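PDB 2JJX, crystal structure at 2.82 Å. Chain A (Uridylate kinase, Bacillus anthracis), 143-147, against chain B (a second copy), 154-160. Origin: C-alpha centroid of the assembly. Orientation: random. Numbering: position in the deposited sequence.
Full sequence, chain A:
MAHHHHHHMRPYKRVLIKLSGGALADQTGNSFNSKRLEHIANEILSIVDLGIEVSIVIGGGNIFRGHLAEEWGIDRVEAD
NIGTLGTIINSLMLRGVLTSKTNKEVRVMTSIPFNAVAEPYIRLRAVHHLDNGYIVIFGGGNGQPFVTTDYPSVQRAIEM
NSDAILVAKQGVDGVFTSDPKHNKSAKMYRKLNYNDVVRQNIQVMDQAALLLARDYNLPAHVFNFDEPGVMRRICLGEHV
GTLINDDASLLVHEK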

ATOM      1  N   GLY A 143     -12.572   3.840 -10.595  1.00 37.10           N
ATOM      2  CA  GLY A 143     -12.047   2.589 -10.098  1.00 37.27           C
ATOM      3  C   GLY A 143     -13.052   1.456 -10.291  1.00 52.88           C
ATOM      4  O   GLY A 143     -12.691   0.277 -10.289  1.00 56.72           O
ATOM      5  N   GLN A 144     -14.318   1.811 -10.509  1.00 49.53           N
ATOM      6  CA  GLN A 144     -15.408   0.839 -10.667  1.00 42.15           C
ATOM      7  C   GLN A 144     -15.739   0.382 -12.100  1.00 41.23           C
ATOM      8  O   GLN A 144     -15.434   1.037 -13.089  1.00 39.96           O
ATOM      9  CB  GLN A 144     -16.661   1.331  -9.940  1.00 41.25           C
ATOM     10  CG  GLN A 144     -16.350   1.938  -8.587  1.00 25.93           C
ATOM     11  CD  GLN A 144     -15.618   0.964  -7.680  1.00 42.35           C
ATOM     12  OE1 GLN A 144     -16.109  -0.129  -7.414  1.00 38.97           O
ATOM     13  NE2 GLN A 144     -14.484   1.392  -7.129  1.00 51.77           N
ATOM     14  N   PRO A 145     -16.352  -0.794 -12.226  1.00 39.17           N
ATOM     15  CA  PRO A 145     -16.738  -1.455 -13.478  1.00 36.89           C
ATOM     16  C   PRO A 145     -18.175  -1.113 -13.877  1.00 48.99           C
ATOM     17  O   PRO A 145     -18.894  -0.437 -13.158  1.00 52.45           O
ATOM     18  CB  PRO A 145     -16.640  -2.942 -13.122  1.00 37.36           C
ATOM     19  CG  PRO A 145     -16.795  -2.971 -11.597  1.00 39.14           C
ATOM     20  CD  PRO A 145     -16.083  -1.754 -11.142  1.00 38.88           C
ATOM     21  N   PHE A 146     -18.620  -1.604 -15.022  1.00 49.03           N
ATOM     22  CA  PHE A 146     -20.009  -1.402 -15.426  1.00 43.21           C
ATOM     23  C   PHE A 146     -20.317   0.053 -15.663  1.00 50.71           C
ATOM     24  O   PHE A 146     -21.460   0.391 -15.916  1.00 63.64           O
ATOM     25  CB  PHE A 146     -20.964  -1.917 -14.349  1.00 40.58           C
ATOM     26  CG  PHE A 146     -20.585  -3.259 -13.801  1.00 38.26           C
ATOM     27  CD1 PHE A 146     -20.621  -3.480 -12.447  1.00 37.74           C
ATOM     28  CD2 PHE A 146     -20.159  -4.282 -14.636  1.00 34.69           C
ATOM     29  CE1 PHE A 146     -20.277  -4.692 -11.926  1.00 38.02           C
ATOM     30  CE2 PHE A 146     -19.767  -5.464 -14.104  1.00 38.24           C
ATOM     31  CZ  PHE A 146     -19.880  -5.691 -12.749  1.00 37.57           C
ATOM     32  N   VAL A 147     -19.327   0.926 -15.549  1.00 38.22           N
ATOM     33  CA  VAL A 147     -19.589   2.348 -15.708  1.00 34.11           C
ATOM     34  C   VAL A 147     -18.734   2.976 -16.796  1.00 45.74           C
ATOM     35  O   VAL A 147     -17.659   2.502 -17.129  1.00 48.70           O
ATOM     36  CB  VAL A 147     -19.371   3.058 -14.393  1.00 36.41           C
ATOM     37  CG1 VAL A 147     -18.073   3.791 -14.421  1.00 38.85           C
ATOM     38  CG2 VAL A 147     -20.505   3.974 -14.121  1.00 37.29           C
TER
ATOM     39  N   VAL B 154     -25.609  -4.241  -5.758  1.00 28.33           N
ATOM     40  CA  VAL B 154     -25.941  -4.766  -7.070  1.00 25.30           C
ATOM     41  C   VAL B 154     -24.699  -4.876  -7.961  1.00 33.86           C
ATOM     42  O   VAL B 154     -24.532  -5.838  -8.731  1.00 38.24           O
ATOM     43  CB  VAL B 154     -27.148  -4.095  -7.699  1.00 26.54           C
ATOM     44  CG1 VAL B 154     -27.566  -2.922  -6.895  1.00 28.32           C
ATOM     45  CG2 VAL B 154     -26.890  -3.709  -9.118  1.00 27.97           C
ATOM     46  N   GLN B 155     -23.768  -3.947  -7.766  1.00 24.16           N
ATOM     47  CA  GLN B 155     -22.517  -3.980  -8.517  1.00 17.92           C
ATOM     48  C   GLN B 155     -21.656  -5.188  -8.166  1.00 26.40           C
ATOM     49  O   GLN B 155     -21.147  -5.844  -9.058  1.00 35.21           O
ATOM     50  CB  GLN B 155     -21.726  -2.701  -8.307  1.00 17.56           C
ATOM     51  CG  GLN B 155     -20.254  -2.915  -8.454  1.00 41.27           C
ATOM     52  CD  GLN B 155     -19.478  -1.611  -8.423  1.00 35.02           C
ATOM     53  OE1 GLN B 155     -20.054  -0.526  -8.517  1.00 54.34           O
ATOM     54  NE2 GLN B 155     -18.162  -1.712  -8.278  1.00 46.58           N
ATOM     55  N   ARG B 156     -21.511  -5.504  -6.877  1.00 30.15           N
ATOM     56  CA  ARG B 156     -20.781  -6.702  -6.418  1.00 30.02           C
ATOM     57  C   ARG B 156     -21.516  -7.999  -6.802  1.00 35.73           C
ATOM     58  O   ARG B 156     -20.889  -9.022  -7.097  1.00 38.51           O
ATOM     59  CB  ARG B 156     -20.596  -6.676  -4.906  1.00 28.04           C
ATOM     60  CG  ARG B 156     -19.800  -5.507  -4.388  1.00 35.91           C
ATOM     61  CD  ARG B 156     -18.335  -5.886  -4.173  1.00 38.55           C
ATOM     62  NE  ARG B 156     -17.468  -4.985  -4.931  1.00 43.13           N
ATOM     63  CZ  ARG B 156     -16.592  -4.139  -4.394  1.00 37.87           C
ATOM     64  NH1 ARG B 156     -16.398  -4.114  -3.073  1.00 44.12           N
ATOM     65  NH2 ARG B 156     -15.853  -3.368  -5.191  1.00 44.27           N
ATOM     66  N   ALA B 157     -22.847  -7.957  -6.776  1.00 31.63           N
ATOM     67  CA  ALA B 157     -23.675  -9.086  -7.208  1.00 28.56           C
ATOM     68  C   ALA B 157     -23.308  -9.492  -8.635  1.00 34.60           C
ATOM     69  O   ALA B 157     -23.088 -10.657  -8.900  1.00 39.34           O
ATOM     70  CB  ALA B 157     -25.171  -8.696  -7.154  1.00 26.46           C
ATOM     71  N   ILE B 158     -23.265  -8.519  -9.546  1.00 26.22           N
ATOM     72  CA  ILE B 158     -22.966  -8.753 -10.960  1.00 21.51           C
ATOM     73  C   ILE B 158     -21.512  -9.156 -11.115  1.00 36.34           C
ATOM     74  O   ILE B 158     -21.175 -10.125 -11.803  1.00 40.98           O
ATOM     75  CB  ILE B 158     -23.303  -7.578 -11.844  1.00 20.72           C
ATOM     76  CG1 ILE B 158     -24.782  -7.259 -11.825  1.00 18.52           C
ATOM     77  CG2 ILE B 158     -22.828  -7.796 -13.261  1.00 18.90           C
ATOM     78  CD1 ILE B 158     -25.073  -5.824 -12.214  1.00 36.41           C
ATOM     79  N   GLU B 159     -20.651  -8.455 -10.393  1.00 37.63           N
ATOM     80  CA  GLU B 159     -19.228  -8.780 -10.412  1.00 36.92           C
ATOM     81  C   GLU B 159     -19.000 -10.252 -10.030  1.00 37.51           C
ATOM     82  O   GLU B 159     -18.039 -10.894 -10.459  1.00 39.17           O
ATOM     83  CB  GLU B 159     -18.484  -7.874  -9.434  1.00 36.03           C
ATOM     84  CG  GLU B 159     -17.878  -6.634 -10.085  1.00 38.82           C
ATOM     85  CD  GLU B 159     -17.189  -5.723  -9.062  1.00 75.56           C
ATOM     86  OE1 GLU B 159     -17.831  -5.327  -8.067  1.00 66.27           O
ATOM     87  OE2 GLU B 159     -16.000  -5.388  -9.230  1.00 67.84           O
ATOM     88  N   MET B 160     -19.899 -10.794  -9.224  1.00 24.25           N
ATOM     89  CA  MET B 160     -19.695 -12.108  -8.678  1.00 22.14           C
ATOM     90  C   MET B 160     -20.425 -13.164  -9.474  1.00 31.18           C
ATOM     91  O   MET B 160     -20.460 -14.326  -9.085  1.00 25.15           O
ATOM     92  CB  MET B 160     -20.147 -12.101  -7.222  1.00 24.05           C
ATOM     93  CG  MET B 160     -19.224 -12.867  -6.277  1.00 25.74           C
ATOM     94  SD  MET B 160     -17.543 -12.303  -5.978  1.00 21.84           S
ATOM     95  CE  MET B 160     -17.308 -11.057  -7.045  1.00 23.59           C
TER

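This is a small, mixed contact in which an irregular loop of chain A lays a phenylalanine ring against the last turns of a chain B helix and adds one side-chain hydrogen bond between two glutamines. The two stretches bury 284 Å² between them, both sides summed, and F146(A) is the largest contributor, with 87 Å² covered.

The hydrogen bond runs from Q155(B) NE2 to Q144(A) OE1, 2.7 Å apart, with an N-H...acceptor angle of 143°, so it is short but noticeably bent. Both residues point CA-to-CB sideways, and the bond depends on their side-chain ends coming nearer. Q144(A) does so with chi1 and chi2 both m, whereas Q155(B) is extended, with both angles t. Both polar atoms of the Q155(B) amide are engaged, since its OE1 is hydrogen-bonded elsewhere in the structure.

F146(A) points CA-to-CB toward the helix, and its backbone sits at phi/psi 65/3. Its CE1 lies 3.2 Å from Q155(B) O, which approaches the ring edge near its plane, where the C-H groups carry slight positive charge. That carbonyl also accepts the helical hydrogen bond from E159(B) N, at 3.0 Å from Q155(B) O. Further along the helix, F146(A) CZ packs 3.7 Å from I158(B) CG2, an apolar contact, and 3.5 Å from E159(B) CG.

P145(A) fills in beside the ring: its CD is 3.5 Å from Q155(B) NE2, and its CG is 3.5 Å from E159(B) OE2. The other carboxylate oxygen, E159(B) OE1, is held within the helix by a salt bridge to R156(B) NE at 3.2 Å, nearly linear at 172°. R156(B) itself points CA-to-CB away and contributes little, with NH2 3.9 Å from Q144(A) OE1.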